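Local coordinates for chain length determinant protein (Shigella flexneri, PDB 4ZM5) that probably sets the length of lipopolysaccharide O-antigen chains as a membrane-associated regulator of polysaccharide polymerisation, at residues 5-13 / 233-241; 22-30 / 213-224. The protein carries 1 engineered substitution. All coordinates share one frame; numbering follows the deposited sequence.

Contact 1: residues 5-13 / 233-241; sequences KWTSTAIIT and PTLPIRRDS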
ATOM      1  N   LYS B   5     -29.198  33.263  17.412  1.00 50.12           N
ATOM      2  CA  LYS B   5     -29.446  33.290  18.853  1.00 50.97           C
ATOM      3  C   LYS B   5     -28.365  32.515  19.681  1.00 53.16           C
ATOM      4  O   LYS B   5     -27.472  33.182  20.196  1.00 51.38           O
ATOM      5  CB  LYS B   5     -30.867  32.803  19.182  1.00 56.71           C
ATOM      6  CG  LYS B   5     -31.816  33.966  19.375  1.00 68.82           C
ATOM      7  CD  LYS B   5     -33.255  33.578  19.251  1.00 80.50           C
ATOM      8  CE  LYS B   5     -34.093  34.823  19.323  1.00 92.84           C
ATOM      9  NZ  LYS B   5     -35.516  34.547  19.004  1.00108.61           N
ATOM     10  N   TRP B   6     -28.426  31.155  19.837  1.00 49.56           N
ATOM     11  CA  TRP B   6     -27.418  30.433  20.665  1.00 46.82           C
ATOM     12  C   TRP B   6     -26.515  29.554  19.800  1.00 49.47           C
ATOM     13  O   TRP B   6     -27.017  28.756  19.012  1.00 50.68           O
ATOM     14  CB  TRP B   6     -28.079  29.568  21.762  1.00 46.72           C
ATOM     15  CG  TRP B   6     -29.003  30.312  22.678  1.00 49.77           C
ATOM     16  CD1 TRP B   6     -30.246  30.790  22.379  1.00 55.09           C
ATOM     17  CD2 TRP B   6     -28.780  30.615  24.060  1.00 49.74           C
ATOM     18  NE1 TRP B   6     -30.808  31.378  23.486  1.00 56.37           N
ATOM     19  CE2 TRP B   6     -29.935  31.276  24.537  1.00 56.50           C
ATOM     20  CE3 TRP B   6     -27.713  30.397  24.945  1.00 48.75           C
ATOM     21  CZ2 TRP B   6     -30.048  31.737  25.858  1.00 56.87           C
ATOM     22  CZ3 TRP B   6     -27.850  30.795  26.266  1.00 51.43           C
ATOM     23  CH2 TRP B   6     -28.989  31.494  26.702  1.00 54.88           C
ATOM     24  N   THR B   7     -25.182  29.691  19.952  1.00 43.75           N
ATOM     25  CA  THR B   7     -24.221  28.916  19.167  1.00 40.96           C
ATOM     26  C   THR B   7     -23.549  27.815  20.009  1.00 44.29           C
ATOM     27  O   THR B   7     -22.939  28.081  21.045  1.00 45.16           O
ATOM     28  CB  THR B   7     -23.167  29.833  18.491  1.00 38.17           C
ATOM     29  OG1 THR B   7     -23.835  30.790  17.688  1.00 40.30           O
ATOM     30  CG2 THR B   7     -22.210  29.077  17.565  1.00 28.57           C
ATOM     31  N   SER B   8     -23.660  26.578  19.528  1.00 39.31           N
ATOM     32  CA  SER B   8     -22.970  25.427  20.092  1.00 38.08           C
ATOM     33  C   SER B   8     -21.795  25.099  19.200  1.00 39.51           C
ATOM     34  O   SER B   8     -21.928  25.092  17.973  1.00 36.39           O
ATOM     35  CB  SER B   8     -23.879  24.222  20.214  1.00 41.66           C
ATOM     36  OG  SER B   8     -23.171  23.138  20.797  1.00 46.50           O
ATOM     37  N   THR B   9     -20.636  24.870  19.812  1.00 36.35           N
ATOM     38  CA  THR B   9     -19.401  24.623  19.082  1.00 34.33           C
ATOM     39  C   THR B   9     -18.759  23.320  19.528  1.00 37.84           C
ATOM     40  O   THR B   9     -18.798  22.963  20.712  1.00 38.59           O
ATOM     41  CB  THR B   9     -18.438  25.822  19.291  1.00 34.49           C
ATOM     42  OG1 THR B   9     -19.087  27.005  18.874  1.00 35.04           O
ATOM     43  CG2 THR B   9     -17.172  25.712  18.490  1.00 30.44           C
ATOM     44  N   ALA B  10     -18.130  22.646  18.565  1.00 32.87           N
ATOM     45  CA  ALA B  10     -17.330  21.439  18.755  1.00 32.27           C
ATOM     46  C   ALA B  10     -16.061  21.559  17.916  1.00 35.71           C
ATOM     47  O   ALA B  10     -16.071  22.239  16.881  1.00 36.75           O
ATOM     48  CB  ALA B  10     -18.120  20.194  18.377  1.00 33.09           C
ATOM     49  N   ILE B  11     -14.954  20.968  18.386  1.00 29.51           N
ATOM     50  CA  ILE B  11     -13.695  20.971  17.632  1.00 27.08           C
ATOM     51  C   ILE B  11     -13.302  19.531  17.426  1.00 29.41           C
ATOM     52  O   ILE B  11     -13.179  18.764  18.376  1.00 28.69           O
ATOM     53  CB  ILE B  11     -12.556  21.833  18.239  1.00 28.62           C
ATOM     54  CG1 ILE B  11     -13.010  23.302  18.374  1.00 28.20           C
ATOM     55  CG2 ILE B  11     -11.307  21.732  17.367  1.00 28.54           C
ATOM     56  CD1 ILE B  11     -12.172  24.181  19.247  1.00 27.97           C
ATOM     57  N   ILE B  12     -13.109  19.184  16.174  1.00 27.85           N
ATOM     58  CA  ILE B  12     -12.814  17.831  15.753  1.00 30.66           C
ATOM     59  C   ILE B  12     -11.504  17.794  14.947  1.00 36.21           C
ATOM     60  O   ILE B  12     -11.188  18.753  14.233  1.00 35.52           O
ATOM     61  CB  ILE B  12     -14.085  17.387  14.977  1.00 35.44           C
ATOM     62  CG1 ILE B  12     -15.017  16.594  15.898  1.00 37.89           C
ATOM     63  CG2 ILE B  12     -13.852  16.735  13.603  1.00 36.94           C
ATOM     64  CD1 ILE B  12     -16.521  16.532  15.448  1.00 56.31           C
ATOM     65  N   THR B  13     -10.695  16.723  15.137  1.00 33.53           N
ATOM     66  CA  THR B  13      -9.449  16.566  14.374  1.00 32.46           C
ATOM     67  C   THR B  13      -9.337  15.096  13.912  1.00 34.45           C
ATOM     68  O   THR B  13     -10.252  14.296  14.140  1.00 32.02           O
ATOM     69  CB  THR B  13      -8.200  17.104  15.116  1.00 27.38           C
ATOM     70  OG1 THR B  13      -7.139  17.234  14.171  1.00 25.52           O
ATOM     71  CG2 THR B  13      -7.750  16.230  16.273  1.00 23.79           C
ATOM     72  N   PRO B 233     -19.545  19.119  21.678  1.00 38.11           N
ATOM     73  CA  PRO B 233     -20.432  20.304  21.553  1.00 39.01           C
ATOM     74  C   PRO B 233     -20.673  21.017  22.885  1.00 45.28           C
ATOM     75  O   PRO B 233     -21.013  20.386  23.896  1.00 45.94           O
ATOM     76  CB  PRO B 233     -21.736  19.736  20.978  1.00 40.89           C
ATOM     77  CG  PRO B 233     -21.321  18.521  20.266  1.00 43.43           C
ATOM     78  CD  PRO B 233     -20.170  17.933  21.053  1.00 37.99           C
ATOM     79  N   THR B 234     -20.406  22.333  22.893  1.00 41.66           N
ATOM     80  CA  THR B 234     -20.561  23.166  24.081  1.00 41.69           C
ATOM     81  C   THR B 234     -22.011  23.483  24.372  1.00 46.49           C
ATOM     82  O   THR B 234     -22.852  23.466  23.475  1.00 46.95           O
ATOM     83  CB  THR B 234     -19.807  24.499  23.957  1.00 46.36           C
ATOM     84  OG1 THR B 234     -20.315  25.260  22.860  1.00 47.14           O
ATOM     85  CG2 THR B 234     -18.307  24.336  23.891  1.00 44.43           C
ATOM     86  N   LEU B 235     -22.282  23.805  25.640  1.00 42.11           N
ATOM     87  CA  LEU B 235     -23.548  24.307  26.111  1.00 43.32           C
ATOM     88  C   LEU B 235     -23.343  25.825  26.273  1.00 46.26           C
ATOM     89  O   LEU B 235     -22.630  26.224  27.208  1.00 42.88           O
ATOM     90  CB  LEU B 235     -23.964  23.612  27.431  1.00 43.87           C
ATOM     91  CG  LEU B 235     -25.333  23.984  28.002  1.00 49.18           C
ATOM     92  CD1 LEU B 235     -26.451  23.406  27.167  1.00 50.31           C
ATOM     93  CD2 LEU B 235     -25.461  23.495  29.410  1.00 50.72           C
ATOM     94  N   PRO B 236     -23.820  26.674  25.315  1.00 43.65           N
ATOM     95  CA  PRO B 236     -23.573  28.121  25.444  1.00 44.34           C
ATOM     96  C   PRO B 236     -24.213  28.690  26.722  1.00 51.46           C
ATOM     97  O   PRO B 236     -25.373  28.396  27.029  1.00 53.07           O
ATOM     98  CB  PRO B 236     -24.175  28.714  24.162  1.00 46.90           C
ATOM     99  CG  PRO B 236     -25.101  27.687  23.643  1.00 50.58           C
ATOM    100  CD  PRO B 236     -24.589  26.360  24.093  1.00 44.91           C
ATOM    101  N   ILE B 237     -23.429  29.455  27.496  1.00 48.00           N
ATOM    102  CA  ILE B 237     -23.838  30.031  28.768  1.00 48.73           C
ATOM    103  C   ILE B 237     -24.722  31.268  28.513  1.00 55.23           C
ATOM    104  O   ILE B 237     -25.560  31.598  29.353  1.00 57.40           O
ATOM    105  CB  ILE B 237     -22.571  30.326  29.633  1.00 51.12           C
ATOM    106  CG1 ILE B 237     -22.884  30.346  31.138  1.00 52.61           C
ATOM    107  CG2 ILE B 237     -21.780  31.568  29.172  1.00 51.96           C
ATOM    108  CD1 ILE B 237     -21.654  30.124  32.069  1.00 60.03           C
ATOM    109  N   ARG B 238     -24.569  31.913  27.339  1.00 51.31           N
ATOM    110  CA  ARG B 238     -25.318  33.104  26.952  1.00 52.36           C
ATOM    111  C   ARG B 238     -25.520  33.145  25.421  1.00 57.79           C
ATOM    112  O   ARG B 238     -24.811  32.453  24.679  1.00 55.37           O
ATOM    113  CB  ARG B 238     -24.640  34.386  27.481  1.00 49.48           C
ATOM    114  CG  ARG B 238     -23.365  34.771  26.774  1.00 56.24           C
ATOM    115  CD  ARG B 238     -22.654  35.946  27.434  1.00 63.82           C
ATOM    116  NE  ARG B 238     -22.097  35.657  28.764  1.00 75.35           N
ATOM    117  CZ  ARG B 238     -20.975  34.974  28.999  1.00 87.51           C
ATOM    118  NH1 ARG B 238     -20.298  34.418  27.994  1.00 67.17           N
ATOM    119  NH2 ARG B 238     -20.559  34.784  30.245  1.00 72.93           N
ATOM    120  N   ARG B 239     -26.545  33.912  24.972  1.00 58.01           N
ATOM    121  CA  ARG B 239     -26.944  34.137  23.573  1.00 59.11           C
ATOM    122  C   ARG B 239     -25.811  34.816  22.762  1.00 62.75           C
ATOM    123  O   ARG B 239     -24.804  35.226  23.347  1.00 62.39           O
ATOM    124  CB  ARG B 239     -28.208  35.028  23.555  1.00 64.20           C
ATOM    125  CG  ARG B 239     -29.321  34.526  22.639  1.00 76.45           C
ATOM    126  CD  ARG B 239     -30.497  35.491  22.544  1.00 89.38           C
ATOM    127  NE  ARG B 239     -31.442  35.362  23.660  1.00 97.45           N
ATOM    128  CZ  ARG B 239     -32.557  34.630  23.638  1.00105.44           C
ATOM    129  NH1 ARG B 239     -32.885  33.937  22.555  1.00 89.47           N
ATOM    130  NH2 ARG B 239     -33.346  34.580  24.703  1.00 86.23           N
ATOM    131  N   ASP B 240     -25.975  34.945  21.425  1.00 58.79           N
ATOM    132  CA  ASP B 240     -24.993  35.622  20.565  1.00 57.61           C
ATOM    133  C   ASP B 240     -25.382  37.092  20.347  1.00 64.42           C
ATOM    134  O   ASP B 240     -26.563  37.375  20.094  1.00 65.87           O
ATOM    135  CB  ASP B 240     -24.837  34.932  19.194  1.00 57.80           C
ATOM    136  CG  ASP B 240     -24.624  33.431  19.183  1.00 59.90           C
ATOM    137  OD1 ASP B 240     -25.261  32.760  18.363  1.00 58.39           O
ATOM    138  OD2 ASP B 240     -23.792  32.936  19.975  1.00 64.15           O
ATOM    139  N   SER B 241     -24.373  38.016  20.420  1.00 61.02           N
ATOM    140  CA  SER B 241     -24.481  39.479  20.237  1.00 91.82           C
ATOM    141  C   SER B 241     -25.665  40.089  21.034  1.00117.41           C
ATOM    142  O   SER B 241     -25.874  41.307  21.059  1.00 75.37           O
ATOM    143  CB  SER B 241     -24.601  39.826  18.754  1.00 96.05           C
ATOM    144  OG  SER B 241     -24.540  41.228  18.542  1.00107.83           O
TER
HETATM  145  O   HOH W   1     -24.083  31.332  22.153  1.00 42.47           O
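T9 O is held by a hydrogen bond from T234 N (2.8 Å, tilted from the carbonyl plane), with a weaker C-H...O contact from P233 CA (3.2 Å). T234 also takes the N-H of the same residue: with chi1 at 61°, its OG1 sits between backbone N and carbonyl carbon and accepts T9 N at 3.1 Å, nearly straight at 167°. S8 OG reaches T234 O at 2.7 Å, on a lone pair in the carbonyl plane. Nearer the chain ends, D240 N bonds to K5 O, and the D240 carboxylate takes T7 OG1 on the syn side of OD1 at 2.5 Å, tilted well out of the carboxylate plane. A water accepts T7 N and donates to R238 O and D240 OD2, joining both backbones to this carboxylate. P236 lies at the edge of the W6 indole. R239 lays its CG over the five-membered ring, 3.8 Å from the centroid, while its guanidinium, 55° from the indole plane, runs alongside the aliphatic chain of K5. R238 turns away to bond Q63 and D61 of the second subunit. Strand 6-13 is thus joined to an irregular tail by mixed backbone and hydroxyl bonds, while K5 NZ and R239 NH1, side by side, leave like charges 4.5 Å apart and D240 is engaged by T7 OG1 and the water.

Contact 2: residues 22-30 / 213-224; sequences GYNNAMNVI and DIEKLKFDDLDI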
ATOM      1  N   GLY B  22      -6.578  -0.674  13.807  1.00 51.22           N
ATOM      2  CA  GLY B  22      -7.371  -1.706  13.140  1.00 51.43           C
ATOM      3  C   GLY B  22      -7.530  -1.506  11.643  1.00 54.32           C
ATOM      4  O   GLY B  22      -7.312  -2.440  10.870  1.00 54.54           O
ATOM      5  N   TYR B  23      -7.923  -0.283  11.221  1.00 49.46           N
ATOM      6  CA  TYR B  23      -8.073   0.068   9.806  1.00 48.07           C
ATOM      7  C   TYR B  23      -6.706   0.030   9.121  1.00 50.23           C
ATOM      8  O   TYR B  23      -6.598  -0.467   8.006  1.00 47.63           O
ATOM      9  CB  TYR B  23      -8.725   1.471   9.632  1.00 47.71           C
ATOM     10  CG  TYR B  23      -9.327   1.703   8.259  1.00 49.04           C
ATOM     11  CD1 TYR B  23     -10.509   1.070   7.878  1.00 51.41           C
ATOM     12  CD2 TYR B  23      -8.713   2.549   7.338  1.00 49.00           C
ATOM     13  CE1 TYR B  23     -11.052   1.243   6.607  1.00 52.08           C
ATOM     14  CE2 TYR B  23      -9.262   2.754   6.065  1.00 49.21           C
ATOM     15  CZ  TYR B  23     -10.439   2.100   5.707  1.00 58.25           C
ATOM     16  OH  TYR B  23     -11.009   2.244   4.457  1.00 57.97           O
ATOM     17  N   ASN B  24      -5.654   0.531   9.813  1.00 47.18           N
ATOM     18  CA  ASN B  24      -4.294   0.527   9.279  1.00 46.43           C
ATOM     19  C   ASN B  24      -3.797  -0.899   9.137  1.00 49.90           C
ATOM     20  O   ASN B  24      -3.134  -1.208   8.143  1.00 50.09           O
ATOM     21  CB  ASN B  24      -3.336   1.367  10.128  1.00 44.25           C
ATOM     22  CG  ASN B  24      -1.907   1.317   9.647  1.00 67.23           C
ATOM     23  OD1 ASN B  24      -1.535   1.880   8.624  1.00 65.99           O
ATOM     24  ND2 ASN B  24      -1.106   0.529  10.311  1.00 60.53           N
ATOM     25  N   ASN B  25      -4.116  -1.769  10.101  1.00 46.87           N
ATOM     26  CA  ASN B  25      -3.699  -3.171  10.008  1.00 48.97           C
ATOM     27  C   ASN B  25      -4.401  -3.850   8.824  1.00 51.61           C
ATOM     28  O   ASN B  25      -3.744  -4.558   8.065  1.00 51.94           O
ATOM     29  CB  ASN B  25      -3.944  -3.943  11.311  1.00 49.27           C
ATOM     30  CG  ASN B  25      -3.606  -5.395  11.184  1.00 75.67           C
ATOM     31  OD1 ASN B  25      -2.473  -5.764  10.863  1.00 73.42           O
ATOM     32  ND2 ASN B  25      -4.614  -6.243  11.316  1.00 71.66           N
ATOM     33  N   ALA B  26      -5.712  -3.595   8.648  1.00 46.17           N
ATOM     34  CA  ALA B  26      -6.484  -4.136   7.538  1.00 45.30           C
ATOM     35  C   ALA B  26      -5.886  -3.685   6.214  1.00 48.73           C
ATOM     36  O   ALA B  26      -5.675  -4.525   5.348  1.00 49.18           O
ATOM     37  CB  ALA B  26      -7.931  -3.693   7.645  1.00 44.62           C
ATOM     38  N   MET B  27      -5.527  -2.377   6.098  1.00 44.83           N
ATOM     39  CA  MET B  27      -4.917  -1.751   4.907  1.00 45.01           C
ATOM     40  C   MET B  27      -3.547  -2.363   4.587  1.00 50.06           C
ATOM     41  O   MET B  27      -3.267  -2.650   3.421  1.00 49.99           O
ATOM     42  CB  MET B  27      -4.790  -0.222   5.076  1.00 46.43           C
ATOM     43  CG  MET B  27      -6.109   0.541   4.973  1.00 49.10           C
ATOM     44  SD  MET B  27      -6.974   0.408   3.381  1.00 53.58           S
ATOM     45  CE  MET B  27      -8.357  -0.652   3.849  1.00 50.22           C
ATOM     46  N   ASN B  28      -2.713  -2.578   5.629  1.00 47.39           N
ATOM     47  CA  ASN B  28      -1.401  -3.229   5.533  1.00 48.68           C
ATOM     48  C   ASN B  28      -1.568  -4.648   4.988  1.00 51.61           C
ATOM     49  O   ASN B  28      -0.844  -5.028   4.068  1.00 51.65           O
ATOM     50  CB  ASN B  28      -0.695  -3.266   6.914  1.00 50.63           C
ATOM     51  CG  ASN B  28      -0.025  -1.973   7.342  1.00 74.66           C
ATOM     52  OD1 ASN B  28       0.385  -1.153   6.519  1.00 69.88           O
ATOM     53  ND2 ASN B  28       0.161  -1.789   8.646  1.00 66.25           N
ATOM     54  N   VAL B  29      -2.557  -5.407   5.528  1.00 46.71           N
ATOM     55  CA  VAL B  29      -2.859  -6.789   5.138  1.00 46.98           C
ATOM     56  C   VAL B  29      -3.229  -6.808   3.650  1.00 51.08           C
ATOM     57  O   VAL B  29      -2.696  -7.631   2.927  1.00 51.81           O
ATOM     58  CB  VAL B  29      -3.953  -7.449   6.054  1.00 48.85           C
ATOM     59  CG1 VAL B  29      -4.470  -8.752   5.486  1.00 49.10           C
ATOM     60  CG2 VAL B  29      -3.438  -7.682   7.461  1.00 49.17           C
ATOM     61  N   ILE B  30      -4.066  -5.865   3.187  1.00 46.93           N
ATOM     62  CA  ILE B  30      -4.537  -5.806   1.797  1.00 45.81           C
ATOM     63  C   ILE B  30      -3.448  -5.387   0.790  1.00 50.91           C
ATOM     64  O   ILE B  30      -3.301  -6.052  -0.251  1.00 51.90           O
ATOM     65  CB  ILE B  30      -5.792  -4.888   1.653  1.00 46.07           C
ATOM     66  CG1 ILE B  30      -6.971  -5.414   2.505  1.00 45.34           C
ATOM     67  CG2 ILE B  30      -6.224  -4.780   0.188  1.00 46.46           C
ATOM     68  CD1 ILE B  30      -7.973  -4.364   2.933  1.00 49.22           C
ATOM     69  N   ASP B 213      -4.822 -14.245   4.906  1.00 51.88           N
ATOM     70  CA  ASP B 213      -4.953 -13.197   5.911  1.00 52.83           C
ATOM     71  C   ASP B 213      -6.004 -12.154   5.506  1.00 58.45           C
ATOM     72  O   ASP B 213      -6.642 -11.591   6.390  1.00 58.90           O
ATOM     73  CB  ASP B 213      -3.591 -12.524   6.166  1.00 55.16           C
ATOM     74  CG  ASP B 213      -2.488 -13.429   6.710  1.00 63.19           C
ATOM     75  OD1 ASP B 213      -2.818 -14.491   7.293  1.00 62.26           O
ATOM     76  OD2 ASP B 213      -1.300 -13.053   6.592  1.00 70.39           O
ATOM     77  N   ILE B 214      -6.189 -11.898   4.186  1.00 55.70           N
ATOM     78  CA  ILE B 214      -7.195 -10.952   3.672  1.00 56.32           C
ATOM     79  C   ILE B 214      -8.584 -11.523   3.931  1.00 61.38           C
ATOM     80  O   ILE B 214      -9.498 -10.782   4.317  1.00 62.12           O
ATOM     81  CB  ILE B 214      -6.982 -10.587   2.175  1.00 59.28           C
ATOM     82  CG1 ILE B 214      -5.767  -9.665   2.028  1.00 60.02           C
ATOM     83  CG2 ILE B 214      -8.230  -9.905   1.563  1.00 60.92           C
ATOM     84  CD1 ILE B 214      -5.451  -9.224   0.622  1.00 69.04           C
ATOM     85  N   GLU B 215      -8.720 -12.851   3.769  1.00 57.34           N
ATOM     86  CA  GLU B 215      -9.962 -13.583   3.980  1.00 58.03           C
ATOM     87  C   GLU B 215     -10.400 -13.541   5.446  1.00 62.26           C
ATOM     88  O   GLU B 215     -11.585 -13.704   5.722  1.00 63.56           O
ATOM     89  CB  GLU B 215      -9.801 -15.031   3.493  1.00 59.51           C
ATOM     90  CG  GLU B 215     -10.411 -15.248   2.114  1.00 75.98           C
ATOM     91  CD  GLU B 215      -9.600 -16.048   1.104  1.00108.53           C
ATOM     92  OE1 GLU B 215      -9.207 -17.192   1.431  1.00109.07           O
ATOM     93  OE2 GLU B 215      -9.351 -15.528  -0.012  1.00104.69           O
ATOM     94  N   LYS B 216      -9.454 -13.290   6.375  1.00 57.38           N
ATOM     95  CA  LYS B 216      -9.692 -13.213   7.825  1.00 56.83           C
ATOM     96  C   LYS B 216     -10.196 -11.832   8.272  1.00 60.49           C
ATOM     97  O   LYS B 216     -10.643 -11.693   9.411  1.00 60.64           O
ATOM     98  CB  LYS B 216      -8.404 -13.556   8.594  1.00 59.09           C
ATOM     99  CG  LYS B 216      -8.061 -15.045   8.632  1.00 73.68           C
ATOM    100  CD  LYS B 216      -6.556 -15.289   8.658  1.00 83.41           C
ATOM    101  CE  LYS B 216      -5.986 -15.668  10.004  1.00 95.32           C
ATOM    102  NZ  LYS B 216      -4.505 -15.824   9.939  1.00102.60           N
ATOM    103  N   LEU B 217     -10.119 -10.811   7.396  1.00 56.96           N
ATOM    104  CA  LEU B 217     -10.531  -9.448   7.721  1.00 57.19           C
ATOM    105  C   LEU B 217     -12.048  -9.304   7.786  1.00 66.66           C
ATOM    106  O   LEU B 217     -12.749  -9.761   6.883  1.00 68.40           O
ATOM    107  CB  LEU B 217      -9.970  -8.430   6.710  1.00 56.59           C
ATOM    108  CG  LEU B 217      -8.458  -8.274   6.590  1.00 58.95           C
ATOM    109  CD1 LEU B 217      -8.116  -7.456   5.368  1.00 58.93           C
ATOM    110  CD2 LEU B 217      -7.829  -7.660   7.851  1.00 57.68           C
ATOM    111  N   LYS B 218     -12.544  -8.658   8.856  1.00 65.79           N
ATOM    112  CA  LYS B 218     -13.964  -8.371   9.094  1.00 67.38           C
ATOM    113  C   LYS B 218     -14.121  -6.938   9.656  1.00 71.72           C
ATOM    114  O   LYS B 218     -13.380  -6.553  10.564  1.00 70.34           O
ATOM    115  CB  LYS B 218     -14.599  -9.425  10.035  1.00 71.23           C
ATOM    116  CG  LYS B 218     -16.099  -9.224  10.334  1.00 93.20           C
ATOM    117  CD  LYS B 218     -17.007  -9.351   9.089  1.00104.35           C
ATOM    118  CE  LYS B 218     -17.805  -8.091   8.839  1.00113.09           C
ATOM    119  NZ  LYS B 218     -18.453  -8.085   7.504  1.00123.16           N
ATOM    120  N   PHE B 219     -15.075  -6.158   9.096  1.00 70.09           N
ATOM    121  CA  PHE B 219     -15.358  -4.762   9.483  1.00 71.10           C
ATOM    122  C   PHE B 219     -15.741  -4.616  10.968  1.00 77.88           C
ATOM    123  O   PHE B 219     -15.304  -3.660  11.609  1.00 77.60           O
ATOM    124  CB  PHE B 219     -16.465  -4.165   8.593  1.00 73.75           C
ATOM    125  CG  PHE B 219     -16.784  -2.715   8.875  1.00 76.07           C
ATOM    126  CD1 PHE B 219     -15.948  -1.702   8.428  1.00 79.34           C
ATOM    127  CD2 PHE B 219     -17.915  -2.364   9.599  1.00 78.40           C
ATOM    128  CE1 PHE B 219     -16.236  -0.364   8.714  1.00 81.28           C
ATOM    129  CE2 PHE B 219     -18.209  -1.024   9.867  1.00 81.73           C
ATOM    130  CZ  PHE B 219     -17.369  -0.034   9.424  1.00 80.42           C
ATOM    131  N   ASP B 220     -16.545  -5.558  11.501  1.00 77.35           N
ATOM    132  CA  ASP B 220     -16.999  -5.565  12.896  1.00 78.88           C
ATOM    133  C   ASP B 220     -15.832  -5.680  13.887  1.00 84.50           C
ATOM    134  O   ASP B 220     -15.927  -5.138  14.992  1.00 85.39           O
ATOM    135  CB  ASP B 220     -17.992  -6.712  13.134  1.00 81.70           C
ATOM    136  CG  ASP B 220     -19.271  -6.603  12.328  1.00 95.59           C
ATOM    137  OD1 ASP B 220     -19.991  -5.590  12.490  1.00 97.42           O
ATOM    138  OD2 ASP B 220     -19.572  -7.548  11.559  1.00101.40           O
ATOM    139  N   ASP B 221     -14.738  -6.373  13.490  1.00 81.15           N
ATOM    140  CA  ASP B 221     -13.532  -6.557  14.303  1.00 81.51           C
ATOM    141  C   ASP B 221     -12.790  -5.239  14.498  1.00 86.04           C
ATOM    142  O   ASP B 221     -12.286  -4.975  15.592  1.00 86.95           O
ATOM    143  CB  ASP B 221     -12.587  -7.600  13.673  1.00 83.00           C
ATOM    144  CG  ASP B 221     -12.922  -9.058  13.965  1.00 97.16           C
ATOM    145  OD1 ASP B 221     -13.731  -9.314  14.891  1.00 99.16           O
ATOM    146  OD2 ASP B 221     -12.341  -9.945  13.298  1.00103.05           O
ATOM    147  N   LEU B 222     -12.743  -4.406  13.453  1.00 82.18           N
ATOM    148  CA  LEU B 222     -12.060  -3.126  13.523  1.00 82.99           C
ATOM    149  C   LEU B 222     -12.976  -2.006  14.041  1.00 88.44           C
ATOM    150  O   LEU B 222     -13.957  -1.606  13.380  1.00 89.17           O
ATOM    151  CB  LEU B 222     -11.414  -2.715  12.185  1.00 82.95           C
ATOM    152  CG  LEU B 222     -11.961  -3.318  10.899  1.00 86.66           C
ATOM    153  CD1 LEU B 222     -12.455  -2.245   9.943  1.00 88.11           C
ATOM    154  CD2 LEU B 222     -10.911  -4.145  10.230  1.00 87.29           C
ATOM    155  N   ASP B 223     -12.616  -1.507  15.244  1.00 84.61           N
ATOM    156  CA  ASP B 223     -13.242  -0.365  15.898  1.00 85.27           C
ATOM    157  C   ASP B 223     -12.617   0.860  15.244  1.00 87.68           C
ATOM    158  O   ASP B 223     -11.503   1.266  15.601  1.00 88.22           O
ATOM    159  CB  ASP B 223     -13.044  -0.401  17.438  1.00 88.34           C
ATOM    160  CG  ASP B 223     -13.545   0.832  18.185  1.00105.04           C
ATOM    161  OD1 ASP B 223     -14.716   1.222  17.979  1.00106.14           O
ATOM    162  OD2 ASP B 223     -12.776   1.384  19.002  1.00115.11           O
ATOM    163  N   ILE B 224     -13.282   1.376  14.206  1.00 82.40           N
ATOM    164  CA  ILE B 224     -12.726   2.497  13.458  1.00 82.80           C
ATOM    165  C   ILE B 224     -13.446   3.802  13.783  1.00 84.89           C
ATOM    166  O   ILE B 224     -14.668   3.863  13.932  1.00 83.17           O
ATOM    167  CB  ILE B 224     -12.617   2.230  11.936  1.00 85.71           C
ATOM    168  CG1 ILE B 224     -13.996   1.982  11.274  1.00 85.58           C
ATOM    169  CG2 ILE B 224     -11.633   1.065  11.688  1.00 85.35           C
ATOM    170  CD1 ILE B 224     -13.947   1.852   9.795  1.00 92.28           C
TER
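Helix 22-30 and the segment 213-224 run in opposite chain directions, CA atoms nearing each other at G22-L222, A26-L217 and I30-I214, the closest being the first pair at 4.9 Å. Segment 213-224 begins in the final residues of helix 202-215 and then continues as an irregular chain, so the helix meets a row of apolar side chains, and no hydrogen bond crosses. L217 points toward the helix and splits its two methyls: CD2 lies 3.8 Å from A26 CA, and CD1 reaches I30 CG1 at 3.7 Å, with V29 CG1 also beside it. V29 holds CG1 anti to its backbone N (chi1 168°), which puts that methyl between D213, where it faces the backbone carbonyl and CB, and I214 CG1 at 3.8 Å. I214 extends past V29 O and ends with CD1 3.7 Å from I30 CA. On the other flank, L222 sets CB and CD2 against G22, where the absence of a side chain lets the backbones approach; its CD2 also touches A26 CB at 4.0 Å, and its CD1 meets the Y23 ring at the edge. I224 CG2 packs against Y23 CB at 3.6 Å. Beyond this apolar row, D213 pairs with R133 of the second subunit and weakly with K216 NZ, while N25 OD1 accepts K126 NZ of that subunit. Helix 38-53 also touches Y23, and the long helix 91-159 touches I214 and I224. The arrangement is an apolar interface between a short helix and the chain that leaves another helix, consistent with the elongated helical architecture of Wzz-type chain-length regulators, in which a short helix and the returning chain pack beside one very long helix.

Contacts 1 and 2 lie at different levels of an elongated subunit: their centres are 37 Å apart and their nearest atoms about 11 Å. Strand 6-13 runs on into helix 17-31, and the returning chain passes 213-224 before 233-241, so both contacts pair an early segment with a late one. Contact 1 joins the modelled chain ends at the base, where they probably lead to the membrane; its centre lies about 39 Å, and that of contact 2 about 8 Å, from the centre of the chain. Contact 1 combines several hydrogen bonds with packing round W6, while contact 2 is apolar and crossed by no hydrogen bond, yet both are flanked by the second subunit.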